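Local atomic coordinates of halogenase PltM (Pseudomonas fluorescens, PDB entry 6BZN), a protein that halogenates phenolic substrates as a flavin-dependent enzyme, accepting an unusual range of substrates and using chloride, bromide or iodide. Residues A55-F60 with S158-K163; I106-S111 with L244-L249; H125-P130 with S515-L520; C216-H221 with W318-R323. All coordinates share one frame; numbering follows the deposited sequence.

From the N terminus, contacts 1, 2 and 3 all open, at residues 55-60, 106-111 and 125-130, before any of them closes. Contact 1 closes first, at 158-163, joining the loop after strand 49-52 to the edge of the parallel sheet. Contact 4 then opens at 216-221, contact 2 closes at 244-249 and contact 4 at 318-323. Contacts 1, 2 and 3 therefore cross one another, and contact 4 crosses contact 2 but lies within the span of contact 3, which the tail closes at 515-520. Contacts 2, 3 and 4 share the mixed sheet, and contact 2 adds strand 104-107; Phe60 of contact 1 packs on Phe219 and His221 of contact 4, where its loop meets that sheet.

Contact 1: residues A55-F60 with S158-K163; sequences AQHPRF and SRQNIK
Gln160 reaches over to the 55-60 loop; its contacts are those of one of two modelled conformers and are less certain for the other. Its CB lies 3.8 Å from Ala55 O. A turn about the CB-CG bond (chi2 -95°) then brings the amide against His57, with CD 3.9 Å from His57 CD2. The tip does most of the work: Gln160 OE1 accepts from His57 N at 3.0 Å, almost in line with the amide C=O, and also sits at the imidazole edge, 3.2 Å from His57 CD2, the amide and ring planes being 10° apart. A water donates to this oxygen and to His57 O. Gln160 NE2 bonds to Ser31 OG and His57 NE2 to Ser31 O, which ties both side chains to the glycine-rich turn of what is probably a Rossmann-type FAD-binding fold. Arg59, an FAD-binding residue, makes a salt bridge with Asp53, another residue of that site, just after strand 49-52. Asn161 N donates to Ala55 O at 3.0 Å from above the carbonyl plane. On the exposed flank the amides of Gln56 and Asn161 stack side by side, planes 26° apart, with Gln56 NE2 3.8 Å from Asn161 CG.

Contact 2: residues I106-S111 with L244-L249; sequences IKLGFS and LFKSTL
Ser247 OG is held from two sides: it accepts a hydrogen bond from Ser111 OG at 2.7 Å and donates its own to Leu244 O at 2.6 Å. The pair of hydroxyls links strand 109-114 to the turn before strand 248-253. Ser111 OG, between its backbone N and carbonyl carbon (chi1 61°), also lies 3.3 Å from Leu249 CA. The strands are parallel neighbours in the mixed sheet, pairing Phe110 with Thr248 and Ser111 with Leu249. Thr248 N donates to Gly109 O, and Ser111 N to Thr248 O at 2.9 Å. Before the corner at Leu108 the chain belongs to another sheet, yet Leu108 N donates to Lys246 O at 2.7 Å, and the Leu108 side chain lies alongside that of Lys246, CD1 near its CB. On the sheet face of Phe110 and Thr248, Phe110 CD1 meets Thr248 CB at 3.5 Å. Thr248 OG1, bonded to His137, lies 3.3 Å from Lys107 CD; that lysine's ammonium forms a salt bridge with Glu135. Phe110 and Thr248 lie about 4 Å, side chain to side chain, from the FAD-site residues Ser351 and Ala65, respectively. The buried hydroxyls are thus satisfied within the protein, consistent with a fixed strand start beside the flavin site.

Contact 3: residues H125-P130 with S515-L520; sequences HLVAPP and SNRFIL
Arg517 curls round the carbonyl of Leu126 where the C-terminal tail runs beside the edge strand 126-131 of the mixed sheet, the two chains heading the same way to within 4°. This is the close-fitting end of the contact. Arg517 CB already lies 3.4 Å from Leu126 O, and a bend at chi3 (-71°) brings NH1 back to donate to that oxygen at 2.9 Å, the acceptor lying in the guanidinium plane. NH2 makes a long, weak ion pair with Asp124. Next to it, Ala128 N donates to Arg517 O at 3.2 Å, a single backbone bond beside the edge strand that builds no regular new strand; Val127 CA makes a CA-H...O contact with the same oxygen. An Asx turn, Asn516 OD1 accepting from Phe518 N, shapes the tail at this point. Phe518 meets Ala128 O with its ring edge: CD1 lies 3.4 Å from that oxygen and 3.8 Å from Ala128 CB. Toward the other end the direct backbone bonding gives way. Pro130 CG still touches Leu520 CD2 at 3.7 Å, but Leu520 is exposed, and the carbonyls are linked through solvent: one water donates to Pro130 O and, at 2.7 Å, to Ile519 O.

Contact 4: residues C216-H221 with W318-R323; sequences CSFFTH and WIYAPR
An antiparallel strand pair at the margin of the mixed sheet joins residues 216-221 to 318-323, the latter supplying the end of the outermost strand 313-321. Two hydrogen-bonded pairs, Ser217 with Ala321 and Phe219 with Ile319, each exchange both backbone bonds, the shortest being Ala321 N to Ser217 O at 2.8 Å. Between them Phe218 and Tyr320 form the non-hydrogen-bonded pair, and their rings make an offset stack with centroids 4.5 Å apart and planes inclined by 29°. Tyr320 CD1 lies over one face of the phenylalanine, near its rim and 3.3 Å from Phe218 CZ. Tyr320 CG is anti to the backbone N (chi1 170°), that of Phe218 beside it, which brings the rings over each other. Cys216 CB packs against Tyr320 CE1 at 3.8 Å. On the other face of the sheet Ile319 CB sits over the Phe219 ring, 4.0 Å from its centroid, a CH-pi contact reinforced by CG2 at Phe219 CZ. Further along, where Trp318 CE3 packs beside Phe218 CB, Thr220 CG2 stands 3.5 Å from the centroid of the Trp318 six-membered ring, 8° off the normal, a straighter CH-pi contact. The Trp318 indole N-H goes to Glu292 of helix 291-301, which also touches Phe218. Strand 273-281 flanks residues 216-221, stacking Phe278 on Phe218, while Phe219 reaches the loop at Val62, part of the FAD site.

Contact 1: residues A55-F60 with S158-K163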
# COMPACT_ATOMS: atom_id res chain seq x y z
N ALA A 55 -14.12 -14.26 8.23
CA ALA A 55 -13.65 -15.06 7.11
C ALA A 55 -12.78 -16.21 7.63
O ALA A 55 -12.58 -16.36 8.84
CB ALA A 55 -12.87 -14.19 6.15
N GLN A 56 -12.27 -17.01 6.70
CA GLN A 56 -11.29 -18.02 7.04
C GLN A 56 -10.19 -18.14 6.00
O GLN A 56 -10.37 -17.77 4.85
CB GLN A 56 -11.95 -19.37 7.30
CG GLN A 56 -12.83 -19.93 6.21
CD GLN A 56 -13.76 -21.02 6.74
OE1 GLN A 56 -13.40 -21.77 7.66
NE2 GLN A 56 -14.98 -21.08 6.21
N HIS A 57 -9.03 -18.62 6.42
CA HIS A 57 -7.91 -18.88 5.52
C HIS A 57 -8.12 -20.27 4.91
O HIS A 57 -8.68 -21.14 5.57
CB HIS A 57 -6.58 -18.82 6.25
CG HIS A 57 -6.22 -17.45 6.72
ND1 HIS A 57 -5.50 -16.56 5.95
CD2 HIS A 57 -6.53 -16.79 7.86
CE1 HIS A 57 -5.35 -15.43 6.62
NE2 HIS A 57 -5.97 -15.54 7.77
N PRO A 58 -7.69 -20.49 3.67
CA PRO A 58 -7.07 -19.51 2.80
C PRO A 58 -8.11 -18.58 2.16
O PRO A 58 -9.24 -18.99 1.92
CB PRO A 58 -6.42 -20.37 1.72
CG PRO A 58 -7.39 -21.49 1.58
CD PRO A 58 -7.82 -21.80 2.99
N ARG A 59 -7.72 -17.35 1.88
CA ARG A 59 -8.59 -16.48 1.08
C ARG A 59 -7.81 -15.48 0.26
O ARG A 59 -6.72 -15.08 0.61
CB ARG A 59 -9.63 -15.78 1.97
CG ARG A 59 -9.15 -14.56 2.73
CD ARG A 59 -8.10 -14.85 3.80
NE ARG A 59 -8.02 -13.69 4.70
CZ ARG A 59 -8.68 -13.54 5.86
NH1 ARG A 59 -9.46 -14.50 6.37
NH2 ARG A 59 -8.54 -12.41 6.56
N PHE A 60 -8.45 -15.04 -0.81
CA PHE A 60 -7.88 -14.10 -1.76
C PHE A 60 -7.90 -12.69 -1.18
O PHE A 60 -8.80 -12.30 -0.43
CB PHE A 60 -8.69 -14.20 -3.05
CG PHE A 60 -8.55 -13.05 -3.99
CD1 PHE A 60 -7.55 -13.06 -4.96
CD2 PHE A 60 -9.46 -12.01 -3.96
CE1 PHE A 60 -7.44 -12.01 -5.86
CE2 PHE A 60 -9.36 -10.96 -4.85
CZ PHE A 60 -8.35 -10.96 -5.81
N SER A 158 -6.72 -17.48 17.90
CA SER A 158 -7.45 -17.10 16.69
C SER A 158 -8.74 -17.89 16.60
O SER A 158 -8.72 -19.10 16.82
CB SER A 158 -6.61 -17.39 15.46
OG SER A 158 -7.37 -17.23 14.28
N ARG A 159 -9.85 -17.20 16.32
CA ARG A 159 -11.13 -17.83 15.99
C ARG A 159 -11.54 -17.29 14.64
O ARG A 159 -11.74 -16.07 14.48
CB ARG A 159 -12.19 -17.52 17.04
CG ARG A 159 -11.78 -17.90 18.44
CD ARG A 159 -12.92 -17.75 19.44
NE ARG A 159 -12.40 -17.66 20.80
CZ ARG A 159 -13.14 -17.56 21.91
NH1 ARG A 159 -14.46 -17.54 21.85
NH2 ARG A 159 -12.53 -17.48 23.08
N GLN A 160 -11.66 -18.22 13.69
CA GLN A 160 -12.05 -17.97 12.31
C GLN A 160 -13.52 -18.27 12.12
O GLN A 160 -14.13 -18.97 12.94
CB GLN A 160 -11.27 -18.90 11.39
CG GLN A 160 -9.77 -18.82 11.53
CD GLN A 160 -9.17 -17.88 10.51
OE1 GLN A 160 -8.98 -18.27 9.36
NE2 GLN A 160 -8.88 -16.65 10.92
N ASN A 161 -14.08 -17.76 11.02
CA ASN A 161 -15.47 -18.06 10.65
C ASN A 161 -16.49 -17.74 11.75
O ASN A 161 -17.48 -18.45 11.92
CB ASN A 161 -15.58 -19.53 10.21
CG ASN A 161 -16.78 -19.80 9.34
OD1 ASN A 161 -17.25 -18.91 8.63
ND2 ASN A 161 -17.29 -21.02 9.40
N ILE A 162 -16.23 -16.67 12.52
CA ILE A 162 -17.11 -16.28 13.64
C ILE A 162 -18.02 -15.14 13.20
O ILE A 162 -17.84 -14.57 12.14
CB ILE A 162 -16.35 -15.93 14.96
CG1 ILE A 162 -15.26 -14.87 14.78
CG2 ILE A 162 -15.75 -17.18 15.57
CD1 ILE A 162 -15.77 -13.47 14.50
N LYS A 163 -19.01 -14.86 14.02
CA LYS A 163 -19.91 -13.75 13.79
C LYS A 163 -19.93 -12.90 15.05
O LYS A 163 -20.30 -13.37 16.12
CB LYS A 163 -21.31 -14.27 13.42
CG LYS A 163 -22.41 -13.21 13.27
CD LYS A 163 -21.97 -12.01 12.44
CE LYS A 163 -23.12 -11.36 11.68
NZ LYS A 163 -24.13 -10.71 12.57
O HOH W 1 -9.19 -21.11 8.50

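Contact 2: residues I106-S111 with L244-L249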
# COMPACT_ATOMS: atom_id res chain seq x y z
N ILE A 106 8.26 -11.42 -8.44
CA ILE A 106 9.36 -10.49 -8.21
C ILE A 106 9.06 -9.13 -8.83
O ILE A 106 8.31 -9.03 -9.80
CB ILE A 106 10.67 -11.08 -8.78
CG1 ILE A 106 11.88 -10.39 -8.20
CG2 ILE A 106 10.71 -11.05 -10.30
CD1 ILE A 106 13.17 -11.17 -8.42
N LYS A 107 9.62 -8.08 -8.25
CA LYS A 107 9.62 -6.78 -8.90
C LYS A 107 10.95 -6.07 -8.72
O LYS A 107 11.51 -6.02 -7.62
CB LYS A 107 8.46 -5.89 -8.45
CG LYS A 107 8.36 -5.69 -6.96
CD LYS A 107 7.37 -4.59 -6.56
CE LYS A 107 7.82 -3.18 -6.92
NZ LYS A 107 8.35 -2.38 -5.79
N LEU A 108 11.42 -5.50 -9.82
CA LEU A 108 12.66 -4.74 -9.83
C LEU A 108 12.39 -3.25 -9.91
O LEU A 108 13.34 -2.46 -10.02
CB LEU A 108 13.51 -5.20 -11.01
CG LEU A 108 13.84 -6.70 -10.99
CD1 LEU A 108 14.58 -7.10 -12.26
CD2 LEU A 108 14.63 -7.07 -9.75
N GLY A 109 11.11 -2.87 -9.85
CA GLY A 109 10.70 -1.48 -9.84
C GLY A 109 9.25 -1.31 -10.25
O GLY A 109 8.55 -2.29 -10.51
N PHE A 110 8.81 -0.06 -10.27
CA PHE A 110 7.52 0.34 -10.83
C PHE A 110 7.77 0.81 -12.26
O PHE A 110 8.70 1.56 -12.49
CB PHE A 110 6.89 1.49 -10.03
CG PHE A 110 6.21 1.11 -8.71
CD1 PHE A 110 5.99 -0.22 -8.32
CD2 PHE A 110 5.72 2.11 -7.88
CE1 PHE A 110 5.33 -0.51 -7.12
CE2 PHE A 110 5.08 1.82 -6.68
CZ PHE A 110 4.88 0.50 -6.30
N SER A 111 6.95 0.36 -13.20
CA SER A 111 7.03 0.85 -14.57
C SER A 111 5.68 1.41 -14.98
O SER A 111 4.62 0.97 -14.51
CB SER A 111 7.46 -0.26 -15.53
OG SER A 111 6.53 -1.32 -15.53
N LEU A 244 10.00 -5.18 -17.91
CA LEU A 244 8.74 -4.70 -17.35
C LEU A 244 7.93 -5.88 -16.78
O LEU A 244 7.16 -5.70 -15.84
CB LEU A 244 7.91 -3.90 -18.34
CG LEU A 244 8.48 -2.70 -19.11
CD1 LEU A 244 7.41 -1.62 -19.26
CD2 LEU A 244 9.74 -2.11 -18.53
N PHE A 245 8.14 -7.07 -17.34
CA PHE A 245 7.62 -8.33 -16.80
C PHE A 245 8.01 -8.54 -15.33
O PHE A 245 7.21 -9.04 -14.54
CB PHE A 245 8.14 -9.50 -17.65
CG PHE A 245 7.58 -10.85 -17.28
CD1 PHE A 245 6.21 -11.06 -17.13
CD2 PHE A 245 8.44 -11.96 -17.13
CE1 PHE A 245 5.70 -12.31 -16.80
CE2 PHE A 245 7.92 -13.22 -16.81
CZ PHE A 245 6.55 -13.39 -16.66
N LYS A 246 9.23 -8.14 -14.99
CA LYS A 246 9.76 -8.19 -13.63
C LYS A 246 9.60 -6.83 -12.93
O LYS A 246 10.52 -6.35 -12.27
CB LYS A 246 11.24 -8.61 -13.65
CG LYS A 246 11.50 -9.99 -14.25
CD LYS A 246 12.96 -10.39 -14.06
CE LYS A 246 13.32 -11.71 -14.73
NZ LYS A 246 12.74 -12.89 -14.03
N SER A 247 8.42 -6.25 -13.06
CA SER A 247 8.08 -4.98 -12.44
C SER A 247 6.59 -4.94 -12.16
O SER A 247 5.81 -5.72 -12.72
CB SER A 247 8.45 -3.83 -13.38
OG SER A 247 7.46 -3.63 -14.38
N THR A 248 6.19 -4.01 -11.30
CA THR A 248 4.79 -3.64 -11.19
C THR A 248 4.49 -2.67 -12.33
O THR A 248 4.91 -1.52 -12.29
CB THR A 248 4.53 -2.95 -9.86
OG1 THR A 248 5.06 -3.76 -8.81
CG2 THR A 248 3.04 -2.69 -9.64
N LEU A 249 3.77 -3.15 -13.33
CA LEU A 249 3.53 -2.41 -14.55
C LEU A 249 2.19 -1.70 -14.45
O LEU A 249 1.17 -2.33 -14.14
CB LEU A 249 3.57 -3.37 -15.73
CG LEU A 249 3.04 -2.94 -17.09
CD1 LEU A 249 3.72 -1.67 -17.58
CD2 LEU A 249 3.25 -4.09 -18.07

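Contact 3: residues H125-P130 with S515-L520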
# COMPACT_ATOMS: atom_id res chain seq x y z
N HIS A 125 6.95 5.98 -24.56
CA HIS A 125 6.14 6.63 -23.52
C HIS A 125 6.12 5.76 -22.26
O HIS A 125 5.05 5.39 -21.78
CB HIS A 125 4.72 6.89 -24.04
CG HIS A 125 4.67 7.88 -25.15
ND1 HIS A 125 3.58 8.00 -25.99
CD2 HIS A 125 5.56 8.81 -25.55
CE1 HIS A 125 3.82 8.97 -26.86
NE2 HIS A 125 5.00 9.48 -26.61
N LEU A 126 7.34 5.50 -21.76
CA LEU A 126 7.60 4.66 -20.58
C LEU A 126 8.53 5.37 -19.59
O LEU A 126 9.46 6.05 -20.00
CB LEU A 126 8.33 3.36 -21.00
CG LEU A 126 7.54 2.12 -21.37
CD1 LEU A 126 6.48 2.43 -22.40
CD2 LEU A 126 8.51 1.04 -21.86
N VAL A 127 8.28 5.18 -18.30
CA VAL A 127 9.28 5.47 -17.27
C VAL A 127 9.34 4.26 -16.34
O VAL A 127 8.32 3.61 -16.09
CB VAL A 127 9.01 6.78 -16.47
CG1 VAL A 127 9.13 8.00 -17.36
CG2 VAL A 127 7.65 6.77 -15.78
N ALA A 128 10.53 3.96 -15.85
CA ALA A 128 10.71 2.84 -14.93
C ALA A 128 11.98 3.04 -14.13
O ALA A 128 13.06 2.68 -14.58
CB ALA A 128 10.75 1.52 -15.69
N PRO A 129 11.88 3.64 -12.93
CA PRO A 129 13.07 3.79 -12.11
C PRO A 129 13.37 2.49 -11.37
O PRO A 129 12.55 2.07 -10.57
CB PRO A 129 12.71 4.92 -11.15
CG PRO A 129 11.21 4.97 -11.12
CD PRO A 129 10.69 4.31 -12.35
N PRO A 130 14.52 1.84 -11.64
CA PRO A 130 14.73 0.53 -11.03
C PRO A 130 15.17 0.54 -9.57
O PRO A 130 15.75 1.53 -9.09
CB PRO A 130 15.81 -0.11 -11.91
CG PRO A 130 16.47 1.00 -12.62
CD PRO A 130 15.61 2.21 -12.56
N SER A 515 14.87 13.93 -19.99
CA SER A 515 15.15 13.02 -21.10
C SER A 515 15.58 11.62 -20.65
O SER A 515 15.48 10.67 -21.41
CB SER A 515 16.20 13.64 -22.03
OG SER A 515 17.43 13.75 -21.37
N ASN A 516 16.08 11.51 -19.42
CA ASN A 516 16.36 10.22 -18.82
C ASN A 516 15.09 9.65 -18.15
O ASN A 516 14.75 10.03 -17.03
CB ASN A 516 17.49 10.32 -17.80
CG ASN A 516 17.78 9.00 -17.11
OD1 ASN A 516 17.43 7.92 -17.62
ND2 ASN A 516 18.40 9.06 -15.94
N ARG A 517 14.45 8.71 -18.82
CA ARG A 517 13.20 8.11 -18.35
C ARG A 517 13.35 6.91 -17.40
O ARG A 517 12.35 6.36 -16.94
CB ARG A 517 12.37 7.72 -19.56
CG ARG A 517 11.91 8.95 -20.30
CD ARG A 517 11.07 8.69 -21.53
NE ARG A 517 11.80 8.13 -22.67
CZ ARG A 517 11.83 6.84 -23.02
NH1 ARG A 517 11.23 5.90 -22.30
NH2 ARG A 517 12.50 6.46 -24.12
N PHE A 518 14.59 6.52 -17.13
CA PHE A 518 14.91 5.39 -16.28
C PHE A 518 15.94 5.86 -15.27
O PHE A 518 17.14 5.63 -15.42
CB PHE A 518 15.46 4.23 -17.12
CG PHE A 518 14.55 3.83 -18.23
CD1 PHE A 518 13.37 3.15 -17.95
CD2 PHE A 518 14.83 4.14 -19.55
CE1 PHE A 518 12.50 2.79 -18.96
CE2 PHE A 518 13.97 3.77 -20.57
CZ PHE A 518 12.80 3.10 -20.27
N ILE A 519 15.44 6.53 -14.24
CA ILE A 519 16.30 7.14 -13.23
C ILE A 519 16.95 6.07 -12.36
O ILE A 519 16.25 5.29 -11.71
CB ILE A 519 15.48 8.11 -12.35
CG1 ILE A 519 14.99 9.29 -13.20
CG2 ILE A 519 16.29 8.60 -11.16
CD1 ILE A 519 13.83 10.04 -12.60
N LEU A 520 18.28 6.05 -12.33
CA LEU A 520 19.03 5.00 -11.61
C LEU A 520 19.42 5.45 -10.22
O LEU A 520 19.57 6.65 -9.95
CB LEU A 520 20.30 4.62 -12.39
CG LEU A 520 20.14 4.22 -13.85
CD1 LEU A 520 21.50 3.89 -14.46
CD2 LEU A 520 19.19 3.04 -14.03
O HOH W 2 15.76 4.29 -9.28

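Contact 4: residues C216-H221 with W318-R323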
# COMPACT_ATOMS: atom_id res chain seq x y z
N CYS A 216 -12.94 3.90 -8.82
CA CYS A 216 -13.47 2.54 -8.73
C CYS A 216 -12.36 1.58 -9.14
O CYS A 216 -11.33 2.00 -9.68
CB CYS A 216 -14.70 2.37 -9.63
SG CYS A 216 -14.40 2.61 -11.39
N SER A 217 -12.57 0.30 -8.85
CA SER A 217 -11.59 -0.73 -9.16
C SER A 217 -12.27 -2.04 -9.55
O SER A 217 -13.24 -2.46 -8.91
CB SER A 217 -10.67 -0.95 -7.95
OG SER A 217 -9.63 -1.86 -8.27
N PHE A 218 -11.74 -2.66 -10.61
CA PHE A 218 -12.08 -4.01 -11.04
C PHE A 218 -10.81 -4.85 -10.94
O PHE A 218 -9.78 -4.45 -11.52
CB PHE A 218 -12.50 -4.05 -12.49
CG PHE A 218 -13.75 -3.27 -12.84
CD1 PHE A 218 -13.68 -1.91 -13.08
CD2 PHE A 218 -14.95 -3.93 -13.06
CE1 PHE A 218 -14.81 -1.19 -13.46
CE2 PHE A 218 -16.09 -3.23 -13.43
CZ PHE A 218 -16.02 -1.85 -13.64
N PHE A 219 -10.84 -5.99 -10.26
CA PHE A 219 -9.63 -6.80 -10.11
C PHE A 219 -9.88 -8.30 -10.09
O PHE A 219 -10.95 -8.78 -9.70
CB PHE A 219 -8.82 -6.37 -8.89
CG PHE A 219 -9.63 -6.24 -7.63
CD1 PHE A 219 -10.34 -5.07 -7.36
CD2 PHE A 219 -9.70 -7.27 -6.72
CE1 PHE A 219 -11.10 -4.94 -6.21
CE2 PHE A 219 -10.45 -7.15 -5.55
CZ PHE A 219 -11.14 -5.97 -5.30
N THR A 220 -8.86 -9.02 -10.53
CA THR A 220 -8.91 -10.47 -10.61
C THR A 220 -7.50 -11.03 -10.76
O THR A 220 -6.51 -10.27 -10.83
CB THR A 220 -9.82 -10.93 -11.79
OG1 THR A 220 -10.10 -12.33 -11.65
CG2 THR A 220 -9.17 -10.70 -13.15
N HIS A 221 -7.41 -12.35 -10.84
CA HIS A 221 -6.19 -13.03 -11.19
C HIS A 221 -6.40 -13.83 -12.47
O HIS A 221 -7.46 -14.45 -12.65
CB HIS A 221 -5.74 -13.98 -10.08
CG HIS A 221 -5.16 -13.30 -8.88
ND1 HIS A 221 -4.78 -14.01 -7.75
CD2 HIS A 221 -4.88 -12.01 -8.61
CE1 HIS A 221 -4.27 -13.18 -6.86
NE2 HIS A 221 -4.31 -11.96 -7.36
N TRP A 318 -14.24 -11.65 -11.43
CA TRP A 318 -13.94 -10.23 -11.22
C TRP A 318 -14.64 -9.73 -9.96
O TRP A 318 -15.75 -10.14 -9.65
CB TRP A 318 -14.44 -9.38 -12.40
CG TRP A 318 -13.67 -9.44 -13.67
CD1 TRP A 318 -14.00 -10.15 -14.80
CD2 TRP A 318 -12.45 -8.76 -13.97
NE1 TRP A 318 -13.06 -9.94 -15.77
CE2 TRP A 318 -12.09 -9.09 -15.29
CE3 TRP A 318 -11.61 -7.90 -13.24
CZ2 TRP A 318 -10.94 -8.60 -15.90
CZ3 TRP A 318 -10.48 -7.40 -13.86
CH2 TRP A 318 -10.15 -7.75 -15.18
N ILE A 319 -13.96 -8.84 -9.23
CA ILE A 319 -14.59 -8.09 -8.16
C ILE A 319 -14.64 -6.64 -8.62
O ILE A 319 -13.64 -6.14 -9.15
CB ILE A 319 -13.77 -8.18 -6.85
CG1 ILE A 319 -13.73 -9.62 -6.34
CG2 ILE A 319 -14.33 -7.23 -5.79
CD1 ILE A 319 -15.01 -10.08 -5.68
N TYR A 320 -15.78 -5.99 -8.44
CA TYR A 320 -15.94 -4.58 -8.74
C TYR A 320 -16.24 -3.83 -7.45
O TYR A 320 -17.09 -4.26 -6.68
CB TYR A 320 -17.10 -4.36 -9.71
CG TYR A 320 -17.50 -2.91 -9.88
CD1 TYR A 320 -16.58 -1.96 -10.34
CD2 TYR A 320 -18.79 -2.49 -9.61
CE1 TYR A 320 -16.94 -0.63 -10.52
CE2 TYR A 320 -19.16 -1.16 -9.78
CZ TYR A 320 -18.25 -0.24 -10.25
OH TYR A 320 -18.65 1.08 -10.40
N ALA A 321 -15.50 -2.75 -7.20
CA ALA A 321 -15.78 -1.84 -6.10
C ALA A 321 -16.06 -0.45 -6.71
O ALA A 321 -15.16 0.15 -7.30
CB ALA A 321 -14.58 -1.78 -5.14
N PRO A 322 -17.31 0.05 -6.58
CA PRO A 322 -17.66 1.33 -7.24
C PRO A 322 -16.99 2.59 -6.67
O PRO A 322 -16.81 3.58 -7.39
CB PRO A 322 -19.19 1.40 -7.09
CG PRO A 322 -19.48 0.56 -5.89
CD PRO A 322 -18.50 -0.58 -5.96
N ARG A 323 -16.66 2.57 -5.38
CA ARG A 323 -15.88 3.62 -4.79
C ARG A 323 -14.96 3.14 -3.69
O ARG A 323 -15.39 2.78 -2.59
CB ARG A 323 -16.72 4.75 -4.24
CG ARG A 323 -15.78 5.80 -3.68
CD ARG A 323 -16.30 7.18 -3.67
NE ARG A 323 -15.21 8.15 -3.54
CZ ARG A 323 -15.39 9.44 -3.28
NH1 ARG A 323 -16.61 9.92 -3.12
NH2 ARG A 323 -14.35 10.25 -3.19